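Local coordinates for histidine triad protein (Plasmodium falciparum 3D7, PDB 5CS2), which probably hydrolyses diadenosine triphosphate to AMP and ADP, as a manganese-dependent member of the histidine triad family, at residues Glu24-Tyr28 with Val112-His116; Ile30-Glu34 with Ile181-Glu185; Ile37-Tyr43 with Asp77-Leu81; Pro50-Gly54 with Ile119-Lys123. All coordinates share one frame; numbering follows the deposited sequence.

Contact 1 of 4, residues Glu24-Tyr28 with Val112-His116; sequences EFGIY and VDHVH
A backbone amide donates to the edge of a histidine ring: G26 N bonds H114 ND1 at 3.0 Å with an N-H...N angle of 158°, lying almost in the plane of the imidazole. The opposite ring nitrogen, NE2, bonds to the carbonyl of T60, so the H114 ring is held at both ends and cannot easily flip. H114 CE1 sits 3.3 Å from E24 O. The glycine belongs to a type II' beta turn from F25 to Y28, and its positive phi suits a residue without a side chain; V112 CG1 lies only 3.7 Å from G26 CA. This turn closes the small hairpin of strands 24-25 and 28-29 against the histidine triad, whose H116 is the predicted site of the AMP-histidine intermediate. F25, its ring carried anti to the backbone N (chi1 -178°), reaches toward V112 and H116. V112 CG1 stands over one ring face, 3.6 Å from the centroid in a CH-pi contact, while the far edge of the same ring points into the face of H116, a T-shaped pair with planes at 87°. H116 is in turn fixed about its own axis, since H116 ND1 gives a nearly straight bond of 2.7 Å to H114 O. On the outer side, V112 CG2 meets the edge of the Y28 ring at CE2.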
loop_
_atom_site.group_PDB
_atom_site.type_symbol
_atom_site.label_atom_id
_atom_site.label_comp_id
_atom_site.label_asym_id
_atom_site.label_seq_id
_atom_site.Cartn_x
_atom_site.Cartn_y
_atom_site.Cartn_z
ATOM N N GLU A 24 -17.717 11.130 -1.182
ATOM C CA GLU A 24 -17.479 11.496 0.216
ATOM C C GLU A 24 -16.041 11.188 0.583
ATOM O O GLU A 24 -15.520 10.136 0.193
ATOM C CB GLU A 24 -18.389 10.680 1.145
ATOM C CG GLU A 24 -19.857 11.083 1.138
ATOM C CD GLU A 24 -20.756 10.213 2.003
ATOM O OE1 GLU A 24 -20.229 9.396 2.794
ATOM O OE2 GLU A 24 -21.996 10.341 1.877
ATOM N N PHE A 25 -15.408 12.096 1.331
ATOM C CA PHE A 25 -14.068 11.861 1.848
ATOM C C PHE A 25 -14.074 12.377 3.296
ATOM O O PHE A 25 -13.883 13.563 3.502
ATOM C CB PHE A 25 -13.028 12.591 1.002
ATOM C CG PHE A 25 -11.599 12.372 1.427
ATOM C CD1 PHE A 25 -11.126 11.089 1.707
ATOM C CD2 PHE A 25 -10.711 13.441 1.510
ATOM C CE1 PHE A 25 -9.789 10.890 2.078
ATOM C CE2 PHE A 25 -9.364 13.238 1.836
ATOM C CZ PHE A 25 -8.912 11.964 2.119
ATOM N N GLY A 26 -14.305 11.481 4.256
ATOM C CA GLY A 26 -14.439 11.896 5.657
ATOM C C GLY A 26 -15.704 12.745 5.740
ATOM O O GLY A 26 -16.718 12.401 5.125
ATOM N N ILE A 27 -15.637 13.871 6.438
ATOM C CA ILE A 27 -16.794 14.799 6.538
ATOM C C ILE A 27 -16.895 15.677 5.263
ATOM O O ILE A 27 -17.801 16.520 5.169
ATOM C CB ILE A 27 -16.638 15.727 7.791
ATOM C CG1 ILE A 27 -15.356 16.589 7.684
ATOM C CG2 ILE A 27 -16.743 14.922 9.097
ATOM C CD1 ILE A 27 -15.055 17.645 8.822
ATOM N N TYR A 28 -15.904 15.567 4.354
ATOM C CA TYR A 28 -15.805 16.409 3.157
ATOM C C TYR A 28 -16.443 15.778 1.934
ATOM O O TYR A 28 -16.809 14.599 1.939
ATOM C CB TYR A 28 -14.356 16.818 2.872
ATOM C CG TYR A 28 -13.688 17.484 4.054
ATOM C CD1 TYR A 28 -14.051 18.764 4.453
ATOM C CD2 TYR A 28 -12.743 16.803 4.821
ATOM C CE1 TYR A 28 -13.457 19.376 5.551
ATOM C CE2 TYR A 28 -12.116 17.417 5.905
ATOM C CZ TYR A 28 -12.486 18.703 6.271
ATOM O OH TYR A 28 -11.919 19.328 7.351
ATOM N N VAL A 112 -7.943 13.322 7.772
ATOM C CA VAL A 112 -9.290 13.014 7.318
ATOM C C VAL A 112 -9.558 11.565 7.722
ATOM O O VAL A 112 -8.795 10.670 7.332
ATOM C CB VAL A 112 -9.453 13.219 5.783
ATOM C CG1 VAL A 112 -10.833 12.784 5.323
ATOM C CG2 VAL A 112 -9.175 14.676 5.385
ATOM N N ASP A 113 -10.627 11.323 8.505
ATOM C CA ASP A 113 -10.953 10.001 9.065
ATOM C C ASP A 113 -11.577 9.078 8.049
ATOM O O ASP A 113 -12.680 8.600 8.234
ATOM C CB ASP A 113 -11.812 10.159 10.342
ATOM C CG ASP A 113 -11.108 11.007 11.402
ATOM O OD1 ASP A 113 -9.852 11.041 11.406
ATOM O OD2 ASP A 113 -11.807 11.675 12.182
ATOM N N HIS A 114 -10.811 8.741 6.992
ATOM C CA HIS A 114 -11.302 7.927 5.887
ATOM C C HIS A 114 -10.016 7.397 5.224
ATOM O O HIS A 114 -9.137 8.199 4.924
ATOM C CB HIS A 114 -12.085 8.847 4.910
ATOM C CG HIS A 114 -12.823 8.152 3.805
ATOM N ND1 HIS A 114 -13.912 8.757 3.186
ATOM C CD2 HIS A 114 -12.600 6.949 3.217
ATOM C CE1 HIS A 114 -14.345 7.888 2.283
ATOM N NE2 HIS A 114 -13.561 6.802 2.236
ATOM N N VAL A 115 -9.876 6.071 5.147
ATOM C CA VAL A 115 -8.703 5.368 4.576
ATOM C C VAL A 115 -8.375 5.966 3.231
ATOM O O VAL A 115 -9.247 6.011 2.367
ATOM C CB VAL A 115 -8.961 3.843 4.355
ATOM C CG1 VAL A 115 -7.707 3.161 3.780
ATOM C CG2 VAL A 115 -9.393 3.158 5.626
ATOM N N HIS A 116 -7.131 6.378 3.040
ATOM C CA HIS A 116 -6.712 6.850 1.701
ATOM C C HIS A 116 -5.244 6.546 1.414
ATOM O O HIS A 116 -4.407 6.537 2.322
ATOM C CB HIS A 116 -7.051 8.338 1.463
ATOM C CG HIS A 116 -6.488 9.290 2.465
ATOM N ND1 HIS A 116 -7.017 9.382 3.746
ATOM C CD2 HIS A 116 -5.495 10.193 2.337
ATOM C CE1 HIS A 116 -6.312 10.315 4.363
ATOM N NE2 HIS A 116 -5.391 10.846 3.558
#

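Contact 2 of 4, residues Ile30-Glu34 with Ile181-Glu185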
loop_
_atom_site.group_PDB
_atom_site.type_symbol
_atom_site.label_atom_id
_atom_site.label_comp_id
_atom_site.label_asym_id
_atom_site.label_seq_id
_atom_site.Cartn_x
_atom_site.Cartn_y
_atom_site.Cartn_z
ATOM N N ILE A 30 -15.932 15.612 -2.288
ATOM C CA ILE A 30 -14.995 15.927 -3.361
ATOM C C ILE A 30 -15.813 16.289 -4.597
ATOM O O ILE A 30 -16.753 15.565 -4.931
ATOM C CB ILE A 30 -14.048 14.706 -3.644
ATOM C CG1 ILE A 30 -13.271 14.264 -2.347
ATOM C CG2 ILE A 30 -13.078 15.012 -4.806
ATOM C CD1 ILE A 30 -12.431 15.379 -1.681
ATOM N N ASP A 31 -15.444 17.391 -5.249
ATOM C CA ASP A 31 -16.076 17.867 -6.497
ATOM C C ASP A 31 -15.816 16.810 -7.582
ATOM O O ASP A 31 -14.682 16.325 -7.732
ATOM C CB ASP A 31 -15.435 19.206 -6.912
ATOM C CG ASP A 31 -16.247 19.983 -7.930
ATOM O OD1 ASP A 31 -16.434 19.472 -9.056
ATOM O OD2 ASP A 31 -16.684 21.110 -7.603
ATOM N N LYS A 32 -16.861 16.451 -8.331
ATOM C CA LYS A 32 -16.759 15.471 -9.431
ATOM C C LYS A 32 -15.696 15.842 -10.468
ATOM O O LYS A 32 -15.125 14.929 -11.091
ATOM C CB LYS A 32 -18.132 15.258 -10.099
ATOM C CG LYS A 32 -18.671 16.504 -10.802
ATOM C CD LYS A 32 -20.095 16.276 -11.318
ATOM C CE LYS A 32 -20.677 17.553 -11.871
ATOM N NZ LYS A 32 -22.130 17.414 -12.156
ATOM N N ARG A 33 -15.418 17.160 -10.655
ATOM C CA ARG A 33 -14.396 17.677 -11.568
ATOM C C ARG A 33 -12.976 17.293 -11.142
ATOM O O ARG A 33 -12.051 17.383 -11.946
ATOM C CB ARG A 33 -14.490 19.217 -11.720
ATOM C CG ARG A 33 -15.685 19.662 -12.564
ATOM C CD ARG A 33 -15.843 21.178 -12.541
ATOM N NE ARG A 33 -16.300 21.614 -11.221
ATOM C CZ ARG A 33 -16.450 22.877 -10.841
ATOM N NH1 ARG A 33 -16.175 23.871 -11.681
ATOM N NH2 ARG A 33 -16.868 23.158 -9.616
ATOM N N GLU A 34 -12.796 16.923 -9.856
ATOM C CA GLU A 34 -11.457 16.591 -9.343
ATOM C C GLU A 34 -11.154 15.093 -9.357
ATOM O O GLU A 34 -10.028 14.700 -9.048
ATOM C CB GLU A 34 -11.323 17.125 -7.901
ATOM C CG GLU A 34 -11.618 18.614 -7.779
ATOM C CD GLU A 34 -11.752 19.131 -6.355
ATOM O OE1 GLU A 34 -11.831 18.308 -5.411
ATOM O OE2 GLU A 34 -11.799 20.369 -6.183
ATOM N N ILE A 181 -9.951 25.115 -8.198
ATOM C CA ILE A 181 -10.785 24.147 -8.913
ATOM C C ILE A 181 -10.356 24.073 -10.398
ATOM O O ILE A 181 -10.329 22.981 -10.958
ATOM C CB ILE A 181 -12.326 24.375 -8.702
ATOM C CG1 ILE A 181 -13.180 23.236 -9.306
ATOM C CG2 ILE A 181 -12.803 25.735 -9.225
ATOM C CD1 ILE A 181 -13.313 21.974 -8.492
ATOM N N GLU A 182 -9.951 25.215 -10.995
ATOM C CA GLU A 182 -9.500 25.291 -12.386
ATOM C C GLU A 182 -8.289 24.398 -12.623
ATOM O O GLU A 182 -8.319 23.588 -13.542
ATOM C CB GLU A 182 -9.192 26.745 -12.807
ATOM C CG GLU A 182 -10.395 27.676 -12.761
ATOM C CD GLU A 182 -10.383 28.633 -11.585
ATOM O OE1 GLU A 182 -9.820 29.743 -11.728
ATOM O OE2 GLU A 182 -10.922 28.268 -10.516
ATOM N N GLN A 183 -7.234 24.540 -11.797
ATOM C CA GLN A 183 -6.000 23.747 -11.904
ATOM C C GLN A 183 -6.275 22.272 -11.647
ATOM O O GLN A 183 -5.740 21.413 -12.351
ATOM C CB GLN A 183 -4.914 24.253 -10.937
ATOM C CG GLN A 183 -4.333 25.616 -11.311
ATOM C CD GLN A 183 -3.396 26.172 -10.266
ATOM O OE1 GLN A 183 -3.678 26.168 -9.059
ATOM N NE2 GLN A 183 -2.271 26.708 -10.713
ATOM N N MET A 184 -7.121 21.983 -10.639
ATOM C CA MET A 184 -7.496 20.625 -10.267
ATOM C C MET A 184 -8.302 19.931 -11.348
ATOM O O MET A 184 -8.029 18.772 -11.642
ATOM C CB MET A 184 -8.225 20.618 -8.927
ATOM C CG MET A 184 -7.314 20.907 -7.758
ATOM S SD MET A 184 -8.108 20.496 -6.195
ATOM C CE MET A 184 -9.091 21.981 -5.956
ATOM N N GLU A 185 -9.292 20.642 -11.948
ATOM C CA GLU A 185 -10.090 20.121 -13.048
ATOM C C GLU A 185 -9.159 19.825 -14.228
ATOM O O GLU A 185 -9.296 18.770 -14.853
ATOM C CB GLU A 185 -11.193 21.115 -13.456
ATOM C CG GLU A 185 -12.094 20.639 -14.588
ATOM C CD GLU A 185 -13.197 21.606 -14.982
ATOM O OE1 GLU A 185 -13.044 22.828 -14.748
ATOM O OE2 GLU A 185 -14.215 21.138 -15.538
HETATM O O HOH W 1 -12.070 17.211 -14.599
HETATM O O HOH W 2 -15.514 23.885 -14.494
#
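An Asx turn shapes the loop that meets the start of helix 181-199, and it carries the R33 guanidinium on whose face I181 CG1 rests, over the centre and 3.6 Å from R33 CZ. In the turn, D31 OD1 accepts from R33 N at 3.0 Å through its anti lone pair. The same oxygen also takes R33 NE, while R33 NH2 bonds D31 OD2 at 2.9 Å, making a side-on, two-nitrogen salt bridge within the loop. Because both syn contacts lie about 30° out of the carboxylate plane, the acid and the guanidinium are twisted against each other. The bend at chi3 (-71°) folds the arginine back onto D31, and this fixes the face offered to the helix. I181 CD1 runs on beneath D31 and E34, coming within 3.2 Å of E34 OE2. M184 CE presses on that same carboxylate oxygen, so E34 faces apolar groups here; the side chains of E34 and M184 both also touch V46 of strand 42-46. Along the solvent side, E185 lies beside the aliphatic part of R33, with E185 OE2 3.4 Å from R33 CD. Here the charges do not pair directly: one water accepts from R33 NH1 and donates to E185 OE1, and a second water donates to R33 O and to E185 O, the latter at a longer 3.2 Å. The CA of E185 also points its hydrogen at R33 O. What results is a water-bridged surface docking of helix 181-199 on the 3-10 turn that precedes strand 35-38.

Contact 3 of 4, residues Ile37-Tyr43 with Asp77-Leu81; sequences ITTKYSY and DINLL
D77 OD1 takes two hydroxyl hydrogens at once, from T39 OG1 at 2.7 Å and from S42 OG at 2.8 Å. T39 OG1 meets the syn lone pair of that oxygen, whereas the serine comes from above, 40° out of the carboxylate plane. While donating to D77, T39 OG1 also accepts from S42 N in an ST motif. The other oxygen, D77 OD2, receives a weak bond from Y41 N at 3.3 Å and lies near the plane of the Y41 ring, at its edge by CD2. With CG anti to the backbone N (chi1 -174°), D77 extends from its helix straight into the mouth of the turn; several donors around this buried acid would favour its charged form. One helical turn on, L81 covers the apolar side: CD1 touches I37 CD1 at 3.8 Å, and CD2 touches both T39 CG2 and S42 CB. S42 OG also rests against I78 CB. I37 reaches beyond L81 to F84 of the same helix, and on the helix's other flank N79 and L80 pack on the second subunit. The whole is a beta hairpin, strands 35-38 and 42-46, clasped at its turn by the long helix 72-93 of the HIT fold.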
loop_
_atom_site.group_PDB
_atom_site.type_symbol
_atom_site.label_atom_id
_atom_site.label_comp_id
_atom_site.label_asym_id
_atom_site.label_seq_id
_atom_site.Cartn_x
_atom_site.Cartn_y
_atom_site.Cartn_z
ATOM N N ILE A 37 -10.964 8.797 -11.688
ATOM C CA ILE A 37 -11.358 7.415 -11.893
ATOM C C ILE A 37 -12.269 6.974 -10.753
ATOM O O ILE A 37 -12.030 7.354 -9.611
ATOM C CB ILE A 37 -10.114 6.451 -12.011
ATOM C CG1 ILE A 37 -10.527 5.033 -12.470
ATOM C CG2 ILE A 37 -9.294 6.400 -10.691
ATOM C CD1 ILE A 37 -9.324 4.164 -13.077
ATOM N N THR A 38 -13.242 6.137 -11.073
ATOM C CA THR A 38 -14.154 5.490 -10.151
ATOM C C THR A 38 -14.155 4.012 -10.489
ATOM O O THR A 38 -14.213 3.645 -11.666
ATOM C CB THR A 38 -15.577 6.116 -10.239
ATOM O OG1 THR A 38 -15.446 7.527 -10.085
ATOM C CG2 THR A 38 -16.520 5.576 -9.173
ATOM N N THR A 39 -14.068 3.156 -9.444
ATOM C CA THR A 39 -14.043 1.698 -9.561
ATOM C C THR A 39 -15.220 1.140 -8.765
ATOM O O THR A 39 -16.023 1.916 -8.236
ATOM C CB THR A 39 -12.665 1.129 -9.115
ATOM O OG1 THR A 39 -12.594 1.257 -7.694
ATOM C CG2 THR A 39 -11.484 1.855 -9.765
ATOM N N LYS A 40 -15.315 -0.187 -8.666
ATOM C CA LYS A 40 -16.386 -0.853 -7.937
ATOM C C LYS A 40 -16.432 -0.400 -6.468
ATOM O O LYS A 40 -17.522 -0.223 -5.936
ATOM C CB LYS A 40 -16.222 -2.381 -8.029
ATOM C CG LYS A 40 -17.386 -3.169 -7.430
ATOM C CD LYS A 40 -17.263 -4.662 -7.703
ATOM C CE LYS A 40 -18.436 -5.434 -7.150
ATOM N NZ LYS A 40 -18.399 -6.864 -7.564
ATOM N N TYR A 41 -15.256 -0.193 -5.832
ATOM C CA TYR A 41 -15.163 0.181 -4.408
ATOM C C TYR A 41 -14.355 1.432 -4.099
ATOM O O TYR A 41 -14.335 1.862 -2.945
ATOM C CB TYR A 41 -14.572 -0.992 -3.613
ATOM C CG TYR A 41 -15.366 -2.272 -3.687
ATOM C CD1 TYR A 41 -16.510 -2.454 -2.916
ATOM C CD2 TYR A 41 -14.960 -3.318 -4.507
ATOM C CE1 TYR A 41 -17.245 -3.638 -2.981
ATOM C CE2 TYR A 41 -15.661 -4.521 -4.545
ATOM C CZ TYR A 41 -16.827 -4.661 -3.815
ATOM O OH TYR A 41 -17.527 -5.842 -3.887
ATOM N N SER A 42 -13.675 2.026 -5.075
ATOM C CA SER A 42 -12.772 3.141 -4.771
ATOM C C SER A 42 -12.884 4.260 -5.786
ATOM O O SER A 42 -13.598 4.123 -6.779
ATOM C CB SER A 42 -11.326 2.632 -4.829
ATOM O OG SER A 42 -11.136 1.446 -4.092
ATOM N N TYR A 43 -12.163 5.336 -5.548
ATOM C CA TYR A 43 -12.028 6.427 -6.490
ATOM C C TYR A 43 -10.710 7.146 -6.294
ATOM O O TYR A 43 -10.091 7.044 -5.245
ATOM C CB TYR A 43 -13.244 7.361 -6.519
ATOM C CG TYR A 43 -13.414 8.254 -5.319
ATOM C CD1 TYR A 43 -14.084 7.806 -4.186
ATOM C CD2 TYR A 43 -12.953 9.565 -5.332
ATOM C CE1 TYR A 43 -14.301 8.656 -3.096
ATOM C CE2 TYR A 43 -13.148 10.415 -4.243
ATOM C CZ TYR A 43 -13.849 9.962 -3.142
ATOM O OH TYR A 43 -14.031 10.808 -2.061
ATOM N N ASP A 77 -9.407 -4.075 -4.420
ATOM C CA ASP A 77 -9.787 -2.997 -5.331
ATOM C C ASP A 77 -8.870 -1.784 -5.201
ATOM O O ASP A 77 -8.293 -1.345 -6.197
ATOM C CB ASP A 77 -11.270 -2.622 -5.124
ATOM C CG ASP A 77 -11.793 -1.607 -6.138
ATOM O OD1 ASP A 77 -11.314 -0.458 -6.119
ATOM O OD2 ASP A 77 -12.727 -1.959 -6.917
ATOM N N ILE A 78 -8.702 -1.250 -3.983
ATOM C CA ILE A 78 -7.927 -0.037 -3.795
ATOM C C ILE A 78 -6.433 -0.240 -4.147
ATOM O O ILE A 78 -5.784 0.696 -4.636
ATOM C CB ILE A 78 -8.139 0.630 -2.410
ATOM C CG1 ILE A 78 -7.735 2.119 -2.488
ATOM C CG2 ILE A 78 -7.349 -0.095 -1.309
ATOM C CD1 ILE A 78 -8.115 3.028 -1.338
ATOM N N ASN A 79 -5.941 -1.474 -3.949
ATOM C CA ASN A 79 -4.537 -1.774 -4.199
ATOM C C ASN A 79 -4.245 -2.045 -5.656
ATOM O O ASN A 79 -3.189 -1.613 -6.133
ATOM C CB ASN A 79 -4.044 -2.854 -3.282
ATOM C CG ASN A 79 -3.741 -2.233 -1.930
ATOM O OD1 ASN A 79 -2.917 -1.318 -1.792
ATOM N ND2 ASN A 79 -4.523 -2.602 -0.935
ATOM N N LEU A 80 -5.164 -2.686 -6.364
ATOM C CA LEU A 80 -5.019 -2.834 -7.823
ATOM C C LEU A 80 -5.120 -1.453 -8.484
ATOM O O LEU A 80 -4.339 -1.149 -9.384
ATOM C CB LEU A 80 -6.047 -3.801 -8.400
ATOM C CG LEU A 80 -5.913 -5.277 -7.987
ATOM C CD1 LEU A 80 -7.024 -6.090 -8.619
ATOM C CD2 LEU A 80 -4.536 -5.868 -8.364
ATOM N N LEU A 81 -6.030 -0.574 -7.980
ATOM C CA LEU A 81 -6.124 0.803 -8.489
ATOM C C LEU A 81 -4.820 1.576 -8.252
ATOM O O LEU A 81 -4.361 2.311 -9.112
ATOM C CB LEU A 81 -7.329 1.535 -7.822
ATOM C CG LEU A 81 -7.543 2.969 -8.289
ATOM C CD1 LEU A 81 -7.802 3.017 -9.823
ATOM C CD2 LEU A 81 -8.724 3.596 -7.574
#

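Contact 4 of 4, residues Pro50-Gly54 with Ile119-Lys123; sequences PLLPG and IIPRK
The side chain of L52 crosses those of I120 and R122 at about a right angle. Its CB rests on I120 CG2 at 3.8 Å; with CG anti to the carbonyl carbon (chi1 -69°) and the chain beyond extended, CD1 is carried on to R122 NE, 3.5 Å away. R122 meets it by folding: the arginine's CB points away from the loop, but bends at chi2 and chi3 (-54° and -59°) curl the chain round so that CD and NE return to the leucine methyl. The guanidinium itself is engaged elsewhere, by S99 and by a salt bridge to D126. I120 divides its branches between the two leucines, CG2 to L52 and CD1 to L51 CD1 at 4.0 Å. Further along, within this contact the P121 ring meets the backbone of P53 and G54, P121 CD lying 3.4 Å from G54 O. One water donates to P53 O (2.6 Å) and to P121 O (3.0 Å), bridging carbonyls that cannot bond each other. R122 also packs on A108 of the second subunit. Here the loop holding P50 and P53 folds over the end of the strand that carries H116 and H118, in the antiparallel sheet of the HIT fold.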
loop_
_atom_site.group_PDB
_atom_site.type_symbol
_atom_site.label_atom_id
_atom_site.label_comp_id
_atom_site.label_asym_id
_atom_site.label_seq_id
_atom_site.Cartn_x
_atom_site.Cartn_y
_atom_site.Cartn_z
ATOM N N PRO A 50 -1.101 19.520 -2.810
ATOM C CA PRO A 50 -0.076 18.528 -3.181
ATOM C C PRO A 50 1.266 18.797 -2.517
ATOM O O PRO A 50 1.662 19.961 -2.367
ATOM C CB PRO A 50 0.023 18.671 -4.707
ATOM C CG PRO A 50 -0.391 20.089 -4.985
ATOM C CD PRO A 50 -1.444 20.393 -3.956
ATOM N N LEU A 51 1.964 17.725 -2.103
ATOM C CA LEU A 51 3.298 17.878 -1.522
ATOM C C LEU A 51 4.264 18.179 -2.648
ATOM O O LEU A 51 5.211 18.936 -2.460
ATOM C CB LEU A 51 3.747 16.615 -0.786
ATOM C CG LEU A 51 3.222 16.422 0.628
ATOM C CD1 LEU A 51 3.691 15.110 1.173
ATOM C CD2 LEU A 51 3.692 17.535 1.563
ATOM N N LEU A 52 4.027 17.555 -3.816
ATOM C CA LEU A 52 4.818 17.687 -5.034
ATOM C C LEU A 52 3.865 17.556 -6.218
ATOM O O LEU A 52 2.770 17.012 -6.027
ATOM C CB LEU A 52 5.854 16.542 -5.115
ATOM C CG LEU A 52 7.010 16.537 -4.111
ATOM C CD1 LEU A 52 7.809 15.239 -4.244
ATOM C CD2 LEU A 52 7.950 17.722 -4.324
ATOM N N PRO A 53 4.266 17.934 -7.465
ATOM C CA PRO A 53 3.342 17.770 -8.616
ATOM C C PRO A 53 2.901 16.333 -8.882
ATOM O O PRO A 53 3.690 15.404 -8.790
ATOM C CB PRO A 53 4.147 18.302 -9.812
ATOM C CG PRO A 53 5.214 19.140 -9.229
ATOM C CD PRO A 53 5.529 18.586 -7.879
ATOM N N GLY A 54 1.633 16.164 -9.217
ATOM C CA GLY A 54 1.091 14.838 -9.501
ATOM C C GLY A 54 0.657 14.050 -8.282
ATOM O O GLY A 54 0.188 12.924 -8.425
ATOM N N ILE A 119 -0.220 8.843 -3.517
ATOM C CA ILE A 119 0.710 8.415 -4.573
ATOM C C ILE A 119 1.383 9.699 -4.979
ATOM O O ILE A 119 0.700 10.622 -5.445
ATOM C CB ILE A 119 0.044 7.737 -5.769
ATOM C CG1 ILE A 119 -0.595 6.400 -5.384
ATOM C CG2 ILE A 119 1.066 7.560 -6.938
ATOM C CD1 ILE A 119 -1.462 5.806 -6.503
ATOM N N ILE A 120 2.696 9.768 -4.797
ATOM C CA ILE A 120 3.455 10.992 -5.105
ATOM C C ILE A 120 4.568 10.661 -6.081
ATOM O O ILE A 120 5.560 10.013 -5.711
ATOM C CB ILE A 120 4.001 11.736 -3.853
ATOM C CG1 ILE A 120 2.922 11.944 -2.762
ATOM C CG2 ILE A 120 4.655 13.082 -4.263
ATOM C CD1 ILE A 120 3.432 12.025 -1.344
ATOM N N PRO A 121 4.485 11.175 -7.314
ATOM C CA PRO A 121 5.576 10.938 -8.281
ATOM C C PRO A 121 6.844 11.581 -7.747
ATOM O O PRO A 121 6.773 12.624 -7.097
ATOM C CB PRO A 121 5.084 11.659 -9.545
ATOM C CG PRO A 121 3.587 11.731 -9.382
ATOM C CD PRO A 121 3.414 11.997 -7.912
ATOM N N ARG A 122 7.998 10.928 -7.951
ATOM C CA ARG A 122 9.273 11.436 -7.425
ATOM C C ARG A 122 10.338 11.636 -8.517
ATOM O O ARG A 122 10.437 10.826 -9.434
ATOM C CB ARG A 122 9.824 10.474 -6.359
ATOM C CG ARG A 122 8.926 10.259 -5.129
ATOM C CD ARG A 122 8.526 11.541 -4.440
ATOM N NE ARG A 122 9.681 12.308 -3.970
ATOM C CZ ARG A 122 10.275 12.114 -2.797
ATOM N NH1 ARG A 122 9.818 11.191 -1.957
ATOM N NH2 ARG A 122 11.326 12.847 -2.450
ATOM N N LYS A 123 11.135 12.720 -8.390
ATOM C CA LYS A 123 12.238 13.095 -9.299
ATOM C C LYS A 123 13.473 13.551 -8.507
ATOM O O LYS A 123 13.351 13.888 -7.327
ATOM C CB LYS A 123 11.769 14.189 -10.275
ATOM C CG LYS A 123 10.821 13.663 -11.343
ATOM C CD LYS A 123 9.903 14.749 -11.893
ATOM C CE LYS A 123 9.401 14.356 -13.263
ATOM N NZ LYS A 123 8.264 15.200 -13.723
HETATM O O HOH W 3 6.311 15.233 -8.497
#

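How the contacts relate
Contact 3 is buried near the chain's centre, contact 4 is buried but farther out, contact 1 is partly buried, and contact 2 lies at the surface. Contacts 3 and 4 reach the same five-stranded sheet on opposite sides of that centre, and both touch the second subunit; a hydroxyl-to-acid cluster holds the first, aliphatic packing and a water the second. Contact 1 brings rings and an amide-imidazole bond to the histidine triad motif, whereas contact 2 joins its segments by packing on an internally bridged arginine and by waters. Y43 joins three of them: its OH probably bonds E24 O of contact 1, 2.8 Å away, and packs on I30 of contact 2. Contacts 1 and 4 follow one another along the chain through residues 112-123.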